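Local coordinates for protein metazoan TIR-STING fusion (Crassostrea gigas, PDB 6WT6) that joins a TIR domain to a STING ligand-binding domain in a single chain, a TIR-STING fusion of the STING family, at residues A[35-43]-A[90-100]; A[216-227]-A[276-287]. All blocks are in the same frame, centred on the assembly; numbering follows the deposited sequence.

Contact 1: residues A[35-43]-A[90-100]; sequences ISYCADADT and VISPASLQSEW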
loop_
_atom_site.group_PDB
_atom_site.type_symbol
_atom_site.label_atom_id
_atom_site.label_comp_id
_atom_site.label_asym_id
_atom_site.label_seq_id
_atom_site.Cartn_x
_atom_site.Cartn_y
_atom_site.Cartn_z
ATOM N N ILE A 35 -20.719 -2.776 -16.944
ATOM C CA ILE A 35 -20.165 -2.585 -18.277
ATOM C C ILE A 35 -19.433 -1.247 -18.289
ATOM O O ILE A 35 -20.058 -0.184 -18.279
ATOM C CB ILE A 35 -21.258 -2.649 -19.350
ATOM C CG1 ILE A 35 -21.857 -4.054 -19.392
ATOM C CG2 ILE A 35 -20.706 -2.260 -20.711
ATOM C CD1 ILE A 35 -22.959 -4.222 -20.401
ATOM N N SER A 36 -18.103 -1.305 -18.291
ATOM C CA SER A 36 -17.257 -0.120 -18.343
ATOM C C SER A 36 -16.890 0.152 -19.796
ATOM O O SER A 36 -16.241 -0.676 -20.443
ATOM C CB SER A 36 -16.002 -0.309 -17.492
ATOM O OG SER A 36 -15.231 0.877 -17.442
ATOM N N TYR A 37 -17.303 1.311 -20.303
ATOM C CA TYR A 37 -17.087 1.659 -21.698
ATOM C C TYR A 37 -16.746 3.137 -21.803
ATOM O O TYR A 37 -17.068 3.934 -20.919
ATOM C CB TYR A 37 -18.318 1.335 -22.555
ATOM C CG TYR A 37 -19.559 2.114 -22.169
ATOM C CD1 TYR A 37 -20.326 1.742 -21.070
ATOM C CD2 TYR A 37 -19.970 3.215 -22.910
ATOM C CE1 TYR A 37 -21.461 2.452 -20.716
ATOM C CE2 TYR A 37 -21.101 3.926 -22.566
ATOM C CZ TYR A 37 -21.842 3.544 -21.471
ATOM O OH TYR A 37 -22.971 4.254 -21.130
ATOM N N CYS A 38 -16.073 3.491 -22.897
ATOM C CA CYS A 38 -15.839 4.891 -23.227
ATOM C C CYS A 38 -17.073 5.447 -23.925
ATOM O O CYS A 38 -17.433 4.988 -25.014
ATOM C CB CYS A 38 -14.606 5.045 -24.114
ATOM S SG CYS A 38 -14.362 6.733 -24.727
ATOM N N ALA A 39 -17.721 6.431 -23.299
ATOM C CA ALA A 39 -18.948 6.982 -23.863
ATOM C C ALA A 39 -18.710 7.712 -25.180
ATOM O O ALA A 39 -19.652 7.874 -25.963
ATOM C CB ALA A 39 -19.610 7.913 -22.848
ATOM N N ASP A 40 -17.474 8.144 -25.445
ATOM C CA ASP A 40 -17.169 8.845 -26.689
ATOM C C ASP A 40 -17.141 7.906 -27.889
ATOM O O ASP A 40 -17.514 8.317 -28.993
ATOM C CB ASP A 40 -15.834 9.588 -26.578
ATOM C CG ASP A 40 -15.859 10.678 -25.520
ATOM O OD1 ASP A 40 -16.943 11.223 -25.250
ATOM O OD2 ASP A 40 -14.782 10.988 -24.963
ATOM N N ALA A 41 -16.706 6.658 -27.712
ATOM C CA ALA A 41 -16.549 5.740 -28.835
ATOM C C ALA A 41 -17.546 4.587 -28.781
ATOM O O ALA A 41 -18.477 4.540 -29.592
ATOM C CB ALA A 41 -15.114 5.219 -28.887
ATOM N N ASP A 42 -17.367 3.645 -27.851
ATOM C CA ASP A 42 -18.061 2.363 -27.883
ATOM C C ASP A 42 -19.388 2.363 -27.135
ATOM O O ASP A 42 -19.730 1.351 -26.507
ATOM C CB ASP A 42 -17.168 1.259 -27.315
ATOM C CG ASP A 42 -15.898 1.071 -28.100
ATOM O OD1 ASP A 42 -15.823 1.566 -29.242
ATOM O OD2 ASP A 42 -14.987 0.407 -27.569
ATOM N N THR A 43 -20.147 3.453 -27.175
ATOM C CA THR A 43 -21.454 3.434 -26.528
ATOM C C THR A 43 -22.405 2.468 -27.228
ATOM O O THR A 43 -23.142 1.723 -26.569
ATOM C CB THR A 43 -22.032 4.843 -26.497
ATOM O OG1 THR A 43 -21.193 5.677 -25.699
ATOM C CG2 THR A 43 -23.432 4.840 -25.905
ATOM N N VAL A 90 -14.834 -2.983 -22.123
ATOM C CA VAL A 90 -14.988 -2.908 -23.573
ATOM C C VAL A 90 -13.760 -2.182 -24.116
ATOM O O VAL A 90 -13.698 -0.951 -24.115
ATOM C CB VAL A 90 -16.285 -2.205 -23.972
ATOM C CG1 VAL A 90 -16.463 -2.243 -25.482
ATOM C CG2 VAL A 90 -17.474 -2.840 -23.269
ATOM N N ILE A 91 -12.785 -2.949 -24.591
ATOM C CA ILE A 91 -11.479 -2.426 -24.975
ATOM C C ILE A 91 -11.367 -2.499 -26.492
ATOM O O ILE A 91 -11.246 -3.588 -27.069
ATOM C CB ILE A 91 -10.341 -3.195 -24.296
ATOM C CG1 ILE A 91 -10.453 -3.061 -22.775
ATOM C CG2 ILE A 91 -8.994 -2.693 -24.793
ATOM C CD1 ILE A 91 -9.322 -3.716 -22.020
ATOM N N SER A 92 -11.391 -1.334 -27.137
ATOM C CA SER A 92 -11.290 -1.205 -28.586
ATOM C C SER A 92 -10.022 -0.432 -28.936
ATOM O O SER A 92 -9.300 0.002 -28.027
ATOM C CB SER A 92 -12.532 -0.502 -29.138
ATOM O OG SER A 92 -12.592 0.846 -28.704
ATOM N N PRO A 93 -9.695 -0.250 -30.221
ATOM C CA PRO A 93 -8.594 0.670 -30.547
ATOM C C PRO A 93 -8.844 2.089 -30.069
ATOM O O PRO A 93 -7.905 2.765 -29.632
ATOM C CB PRO A 93 -8.509 0.585 -32.079
ATOM C CG PRO A 93 -9.807 -0.018 -32.514
ATOM C CD PRO A 93 -10.157 -0.970 -31.421
ATOM N N ALA A 94 -10.091 2.557 -30.130
ATOM C CA ALA A 94 -10.408 3.903 -29.669
ATOM C C ALA A 94 -10.461 3.990 -28.150
ATOM O O ALA A 94 -10.224 5.066 -27.587
ATOM C CB ALA A 94 -11.736 4.368 -30.267
ATOM N N SER A 95 -10.767 2.879 -27.472
ATOM C CA SER A 95 -10.835 2.899 -26.013
ATOM C C SER A 95 -9.485 3.221 -25.391
ATOM O O SER A 95 -9.426 3.781 -24.290
ATOM C CB SER A 95 -11.348 1.558 -25.485
ATOM O OG SER A 95 -12.737 1.404 -25.717
ATOM N N LEU A 96 -8.392 2.882 -26.074
ATOM C CA LEU A 96 -7.068 3.148 -25.528
ATOM C C LEU A 96 -6.663 4.610 -25.690
ATOM O O LEU A 96 -5.850 5.113 -24.906
ATOM C CB LEU A 96 -6.036 2.232 -26.190
ATOM C CG LEU A 96 -6.386 0.741 -26.212
ATOM C CD1 LEU A 96 -5.215 -0.094 -26.711
ATOM C CD2 LEU A 96 -6.836 0.265 -24.840
ATOM N N GLN A 97 -7.219 5.307 -26.681
ATOM C CA GLN A 97 -6.855 6.694 -26.945
ATOM C C GLN A 97 -7.629 7.686 -26.091
ATOM O O GLN A 97 -7.256 8.864 -26.043
ATOM C CB GLN A 97 -7.098 7.026 -28.420
ATOM C CG GLN A 97 -6.864 5.867 -29.368
ATOM C CD GLN A 97 -5.396 5.576 -29.574
ATOM O OE1 GLN A 97 -4.907 4.503 -29.220
ATOM N NE2 GLN A 97 -4.680 6.534 -30.151
ATOM N N SER A 98 -8.681 7.239 -25.414
ATOM C CA SER A 98 -9.698 8.138 -24.891
ATOM C C SER A 98 -9.410 8.659 -23.492
ATOM O O SER A 98 -10.254 9.383 -22.952
ATOM C CB SER A 98 -11.050 7.426 -24.879
ATOM O OG SER A 98 -10.957 6.178 -24.216
ATOM N N GLU A 99 -8.271 8.296 -22.893
ATOM C CA GLU A 99 -7.945 8.575 -21.493
ATOM C C GLU A 99 -8.822 7.750 -20.557
ATOM O O GLU A 99 -8.490 7.576 -19.379
ATOM C CB GLU A 99 -8.075 10.065 -21.165
ATOM C CG GLU A 99 -7.153 10.969 -21.961
ATOM C CD GLU A 99 -7.507 12.435 -21.798
ATOM O OE1 GLU A 99 -7.504 13.167 -22.813
ATOM O OE2 GLU A 99 -7.803 12.855 -20.657
ATOM N N TRP A 100 -9.948 7.246 -21.069
ATOM C CA TRP A 100 -10.712 6.242 -20.338
ATOM C C TRP A 100 -9.848 5.027 -20.028
ATOM O O TRP A 100 -10.003 4.400 -18.973
ATOM C CB TRP A 100 -11.948 5.837 -21.144
ATOM C CG TRP A 100 -12.678 4.643 -20.597
ATOM C CD1 TRP A 100 -13.717 4.650 -19.707
ATOM C CD2 TRP A 100 -12.432 3.266 -20.913
ATOM N NE1 TRP A 100 -14.127 3.363 -19.448
ATOM C CE2 TRP A 100 -13.353 2.496 -20.175
ATOM C CE3 TRP A 100 -11.518 2.611 -21.744
ATOM C CZ2 TRP A 100 -13.391 1.105 -20.248
ATOM C CZ3 TRP A 100 -11.550 1.230 -21.809
ATOM C CH2 TRP A 100 -12.485 0.493 -21.070
#
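The indole of W100 lies against the backbone of Y37 and C38. One ring face carries Y37 C and C38 N, both offset toward the rim. CB of C38 packs against W100 CG at 4.0 Å. At the edge, S36 OG sits near the ring plane, 3.4 Å from W100 CZ2; this hydroxyl is hydrogen-bonded to E104. S95 O also lies in plane at the indole edge. W100 CG is anti to the backbone N (chi1 170°), which lays the ring against the 36-38 backbone. A second flat group, the D42 carboxylate, meets the opposite segment through OD2. This oxygen accepts from S92 OG at 2.7 Å, on the syn side and 18° out of the carboxylate plane. S95 OG comes within 3.1 Å of the same D42 OD2.

S92 has a double part. It is the N-cap of the short, weakly bonded helix 93-97, and its OG also accepts from S95 N. The hydroxyl therefore links the start of the helix to D42, which itself precedes helix 43-56.

The contact lies at the C-terminal ends of two adjacent strands, 31-36 and 84-91, in the parallel sheet of the TIR domain. V90 N donates to S36 O at 3.2 Å in a nearly straight bond (167°). V90 also packs its methyls on the first segment: CG2 meets I35 CG2 at 4.2 Å, and CG1 lies beside D42. The ring of Y37 leaves this interface and stacks on F62, and its OH accepts from E64 N.

Beyond the strands, the 38-42 loop meets helix 93-97 and the turn after it. C38 SG approaches S98 CB at 3.4 Å. A41 and A94 meet methyl to methyl, with their CB atoms 3.7 Å apart.

Contact 2: residues A[216-227]-A[276-287]; sequences LFLFFPQSCRCR and AGEYIGVIHTMF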
loop_
_atom_site.group_PDB
_atom_site.type_symbol
_atom_site.label_atom_id
_atom_site.label_comp_id
_atom_site.label_asym_id
_atom_site.label_seq_id
_atom_site.Cartn_x
_atom_site.Cartn_y
_atom_site.Cartn_z
ATOM N N LEU A 216 17.394 7.984 15.237
ATOM C CA LEU A 216 16.232 7.327 15.817
ATOM C C LEU A 216 16.233 5.872 15.366
ATOM O O LEU A 216 16.179 5.590 14.164
ATOM C CB LEU A 216 14.946 8.027 15.378
ATOM C CG LEU A 216 13.634 7.376 15.821
ATOM C CD1 LEU A 216 13.522 7.382 17.340
ATOM C CD2 LEU A 216 12.441 8.071 15.182
ATOM N N PHE A 217 16.310 4.952 16.321
ATOM C CA PHE A 217 16.355 3.529 16.012
ATOM C C PHE A 217 14.933 2.992 15.907
ATOM O O PHE A 217 14.149 3.102 16.856
ATOM C CB PHE A 217 17.167 2.774 17.064
ATOM C CG PHE A 217 18.644 3.025 16.967
ATOM C CD1 PHE A 217 19.480 2.097 16.366
ATOM C CD2 PHE A 217 19.193 4.204 17.445
ATOM C CE1 PHE A 217 20.835 2.331 16.261
ATOM C CE2 PHE A 217 20.551 4.446 17.341
ATOM C CZ PHE A 217 21.374 3.506 16.750
ATOM N N LEU A 218 14.600 2.434 14.749
ATOM C CA LEU A 218 13.264 1.934 14.450
ATOM C C LEU A 218 13.312 0.414 14.443
ATOM O O LEU A 218 14.061 -0.185 13.662
ATOM C CB LEU A 218 12.772 2.467 13.105
ATOM C CG LEU A 218 12.697 3.986 12.951
ATOM C CD1 LEU A 218 12.507 4.343 11.491
ATOM C CD2 LEU A 218 11.569 4.559 13.809
ATOM N N PHE A 219 12.518 -0.207 15.308
ATOM C CA PHE A 219 12.625 -1.636 15.563
ATOM C C PHE A 219 11.631 -2.404 14.706
ATOM O O PHE A 219 10.444 -2.062 14.654
ATOM C CB PHE A 219 12.429 -1.932 17.049
ATOM C CG PHE A 219 13.572 -1.456 17.897
ATOM C CD1 PHE A 219 14.669 -2.272 18.124
ATOM C CD2 PHE A 219 13.573 -0.176 18.428
ATOM C CE1 PHE A 219 15.732 -1.826 18.888
ATOM C CE2 PHE A 219 14.635 0.271 19.193
ATOM C CZ PHE A 219 15.716 -0.553 19.421
ATOM N N PHE A 220 12.130 -3.446 14.043
ATOM C CA PHE A 220 11.392 -4.203 13.034
ATOM C C PHE A 220 11.532 -5.680 13.384
ATOM O O PHE A 220 12.369 -6.390 12.809
ATOM C CB PHE A 220 11.934 -3.887 11.635
ATOM C CG PHE A 220 11.033 -4.304 10.497
ATOM C CD1 PHE A 220 10.289 -5.477 10.550
ATOM C CD2 PHE A 220 10.952 -3.520 9.356
ATOM C CE1 PHE A 220 9.474 -5.848 9.493
ATOM C CE2 PHE A 220 10.143 -3.887 8.297
ATOM C CZ PHE A 220 9.400 -5.052 8.365
ATOM N N PRO A 221 10.737 -6.173 14.333
ATOM C CA PRO A 221 10.747 -7.611 14.626
ATOM C C PRO A 221 10.211 -8.407 13.445
ATOM O O PRO A 221 9.235 -8.013 12.803
ATOM C CB PRO A 221 9.828 -7.731 15.847
ATOM C CG PRO A 221 8.917 -6.546 15.740
ATOM C CD PRO A 221 9.767 -5.444 15.169
ATOM N N GLN A 222 10.856 -9.548 13.169
ATOM C CA GLN A 222 10.488 -10.333 11.994
ATOM C C GLN A 222 9.048 -10.826 12.065
ATOM O O GLN A 222 8.392 -10.973 11.030
ATOM C CB GLN A 222 11.438 -11.519 11.828
ATOM C CG GLN A 222 11.138 -12.372 10.604
ATOM C CD GLN A 222 12.133 -13.496 10.415
ATOM O OE1 GLN A 222 13.068 -13.649 11.198
ATOM N NE2 GLN A 222 11.938 -14.290 9.371
ATOM N N SER A 223 8.540 -11.102 13.266
ATOM C CA SER A 223 7.154 -11.540 13.370
ATOM C C SER A 223 6.171 -10.406 13.132
ATOM O O SER A 223 4.970 -10.674 13.008
ATOM C CB SER A 223 6.887 -12.153 14.742
ATOM O OG SER A 223 6.746 -11.134 15.718
ATOM N N CYS A 224 6.655 -9.162 13.079
ATOM C CA CYS A 224 5.876 -7.933 12.949
ATOM C C CYS A 224 5.020 -7.644 14.176
ATOM O O CYS A 224 4.209 -6.709 14.145
ATOM C CB CYS A 224 5.002 -7.947 11.690
ATOM S SG CYS A 224 5.962 -8.214 10.181
ATOM N N ARG A 225 5.171 -8.418 15.251
ATOM C CA ARG A 225 4.478 -8.127 16.499
ATOM C C ARG A 225 5.143 -6.944 17.184
ATOM O O ARG A 225 6.319 -7.009 17.553
ATOM C CB ARG A 225 4.496 -9.340 17.424
ATOM C CG ARG A 225 3.515 -10.422 17.065
ATOM C CD ARG A 225 3.634 -11.610 18.009
ATOM N NE ARG A 225 4.978 -12.181 18.007
ATOM C CZ ARG A 225 5.392 -13.114 18.859
ATOM N NH1 ARG A 225 4.563 -13.585 19.781
ATOM N NH2 ARG A 225 6.635 -13.575 18.789
ATOM N N CYS A 226 4.393 -5.865 17.359
ATOM C CA CYS A 226 4.873 -4.705 18.089
ATOM C C CYS A 226 4.346 -4.750 19.516
ATOM O O CYS A 226 3.176 -5.063 19.751
ATOM C CB CYS A 226 4.443 -3.407 17.406
ATOM S SG CYS A 226 5.033 -3.251 15.701
ATOM N N ARG A 227 5.223 -4.447 20.463
ATOM C CA ARG A 227 4.872 -4.354 21.869
ATOM C C ARG A 227 4.656 -2.891 22.247
ATOM O O ARG A 227 4.992 -1.976 21.492
ATOM C CB ARG A 227 5.967 -5.004 22.723
ATOM C CG ARG A 227 6.344 -6.401 22.220
ATOM C CD ARG A 227 7.337 -7.112 23.110
ATOM N NE ARG A 227 6.699 -7.618 24.319
ATOM C CZ ARG A 227 7.277 -8.450 25.177
ATOM N NH1 ARG A 227 8.514 -8.879 24.960
ATOM N NH2 ARG A 227 6.617 -8.854 26.252
ATOM N N ALA A 276 17.250 6.962 21.318
ATOM C CA ALA A 276 15.837 7.139 21.021
ATOM C C ALA A 276 15.380 5.968 20.168
ATOM O O ALA A 276 16.011 5.645 19.158
ATOM C CB ALA A 276 15.591 8.459 20.297
ATOM N N GLY A 277 14.301 5.321 20.573
ATOM C CA GLY A 277 13.870 4.114 19.891
ATOM C C GLY A 277 12.378 3.898 19.998
ATOM O O GLY A 277 11.730 4.315 20.966
ATOM N N GLU A 278 11.833 3.224 18.990
ATOM C CA GLU A 278 10.428 2.853 18.977
ATOM C C GLU A 278 10.226 1.784 17.914
ATOM O O GLU A 278 11.079 1.573 17.048
ATOM C CB GLU A 278 9.532 4.065 18.711
ATOM C CG GLU A 278 9.767 4.711 17.352
ATOM C CD GLU A 278 9.132 6.085 17.240
ATOM O OE1 GLU A 278 9.124 6.815 18.251
ATOM O OE2 GLU A 278 8.636 6.430 16.144
ATOM N N TYR A 279 9.090 1.101 18.002
ATOM C CA TYR A 279 8.702 0.171 16.955
ATOM C C TYR A 279 8.218 0.932 15.726
ATOM O O TYR A 279 7.709 2.051 15.821
ATOM C CB TYR A 279 7.593 -0.765 17.445
ATOM C CG TYR A 279 8.030 -1.835 18.427
ATOM C CD1 TYR A 279 8.633 -3.005 17.986
ATOM C CD2 TYR A 279 7.811 -1.686 19.790
ATOM C CE1 TYR A 279 9.023 -3.985 18.873
ATOM C CE2 TYR A 279 8.200 -2.661 20.687
ATOM C CZ TYR A 279 8.803 -3.811 20.224
ATOM O OH TYR A 279 9.186 -4.788 21.111
ATOM N N ILE A 280 8.396 0.316 14.559
ATOM C CA ILE A 280 7.705 0.739 13.343
ATOM C C ILE A 280 6.276 0.216 13.467
ATOM O O ILE A 280 6.008 -0.956 13.191
ATOM C CB ILE A 280 8.392 0.218 12.078
ATOM C CG1 ILE A 280 9.864 0.624 12.064
ATOM C CG2 ILE A 280 7.677 0.735 10.838
ATOM C CD1 ILE A 280 10.601 0.200 10.811
ATOM N N GLY A 281 5.353 1.082 13.896
ATOM C CA GLY A 281 4.031 0.619 14.285
ATOM C C GLY A 281 3.218 0.032 13.148
ATOM O O GLY A 281 2.346 -0.812 13.377
ATOM N N VAL A 282 3.495 0.455 11.911
ATOM C CA VAL A 282 2.674 0.027 10.783
ATOM C C VAL A 282 2.826 -1.470 10.510
ATOM O O VAL A 282 1.894 -2.110 10.006
ATOM C CB VAL A 282 3.008 0.873 9.538
ATOM C CG1 VAL A 282 4.398 0.544 9.008
ATOM C CG2 VAL A 282 1.952 0.676 8.454
ATOM N N ILE A 283 3.974 -2.065 10.849
ATOM C CA ILE A 283 4.174 -3.479 10.534
ATOM C C ILE A 283 3.245 -4.380 11.340
ATOM O O ILE A 283 2.968 -5.507 10.917
ATOM C CB ILE A 283 5.643 -3.902 10.741
ATOM C CG1 ILE A 283 5.989 -3.958 12.230
ATOM C CG2 ILE A 283 6.573 -2.952 9.998
ATOM C CD1 ILE A 283 7.460 -4.227 12.512
ATOM N N HIS A 284 2.728 -3.900 12.475
ATOM C CA HIS A 284 1.817 -4.706 13.283
ATOM C C HIS A 284 0.573 -5.101 12.500
ATOM O O HIS A 284 -0.065 -6.113 12.818
ATOM C CB HIS A 284 1.422 -3.944 14.548
ATOM C CG HIS A 284 0.801 -4.806 15.602
ATOM N ND1 HIS A 284 1.546 -5.615 16.432
ATOM C CD2 HIS A 284 -0.494 -4.993 15.954
ATOM C CE1 HIS A 284 0.739 -6.259 17.255
ATOM N NE2 HIS A 284 -0.505 -5.902 16.985
ATOM N N THR A 285 0.217 -4.312 11.485
ATOM C CA THR A 285 -0.924 -4.635 10.636
ATOM C C THR A 285 -0.738 -5.981 9.949
ATOM O O THR A 285 -1.689 -6.763 9.837
ATOM C CB THR A 285 -1.124 -3.518 9.607
ATOM O OG1 THR A 285 -1.583 -2.340 10.278
ATOM C CG2 THR A 285 -2.134 -3.922 8.540
ATOM N N MET A 286 0.484 -6.277 9.495
ATOM C CA MET A 286 0.738 -7.559 8.846
ATOM C C MET A 286 0.596 -8.720 9.827
ATOM O O MET A 286 0.125 -9.798 9.452
ATOM C CB MET A 286 2.123 -7.554 8.197
ATOM C CG MET A 286 2.183 -6.745 6.901
ATOM S SD MET A 286 3.848 -6.541 6.232
ATOM C CE MET A 286 4.551 -5.368 7.385
ATOM N N PHE A 287 0.994 -8.524 11.087
ATOM C CA PHE A 287 0.746 -9.545 12.099
ATOM C C PHE A 287 -0.746 -9.765 12.299
ATOM O O PHE A 287 -1.205 -10.908 12.388
ATOM C CB PHE A 287 1.404 -9.163 13.425
ATOM C CG PHE A 287 0.935 -9.987 14.587
ATOM C CD1 PHE A 287 1.305 -11.315 14.700
ATOM C CD2 PHE A 287 0.119 -9.436 15.566
ATOM C CE1 PHE A 287 0.874 -12.080 15.764
ATOM C CE2 PHE A 287 -0.316 -10.201 16.637
ATOM C CZ PHE A 287 0.065 -11.521 16.739
#
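H284 uses its imidazole as an acceptor for a backbone amide: C226 N donates to H284 ND1 at 3.0 Å. The bond is almost straight (171°), and C226 N lies close to the ring plane. It probably helps to fix the rotation of the imidazole on helix 284-291.

Next to it, R225 makes a CH-pi contact over the centre of the F287 ring, with CG 3.3 Å from the ring centroid. A bend at chi3 (-58°) brings R225 NE back to S223 OG. That hydroxyl also accepts from R225 N, forming an ST turn, and has a further bond to D334. The Y279 ring has C226 CA over the centre of one face and R227 N over its rim, while P221 CD comes in at the edge. I283 bridges deeper: CG2 covers a face of the F220 ring, and CD1 meets P221 CD at 3.7 Å.

The two strands run parallel, 28° apart. F217 N, E278 N, F219 N and I280 N donate in turn to the carbonyl O atoms of A276, F217, E278 and F219. G277 CA touches F217 O, and the F219 ring turns its edge to G277.

Strand 212-221 lies between 272-279 and 327-332 in the mixed sheet of the STING domain. Y183 of helix 176-204 packs on L218 and I280, Y187 bonds E278, and F309 of helix 299-319 packs on I283.

In the fold
From the N terminus, the chain enters the TIR domain through strand 31-36. Contact 1 closes a loop of 46 residues, more than half of them helical, which runs through helix 43-56 and returns along strand 84-91. The chain then runs on through strand 120-124 to helix 176-204 and strand 212-221. Contact 2 closes a second loop, of 48 residues. This one has no helix: strands 238-243 and 260-266 lie within it, and it returns along strand 272-279 to helix 284-291. The loops follow in series and neither nest nor cross. The centres of contact 1 and contact 2 lie about 45 Å apart, on opposite sides of the chain's centre. Each ties neighbouring parallel strands within its own domain.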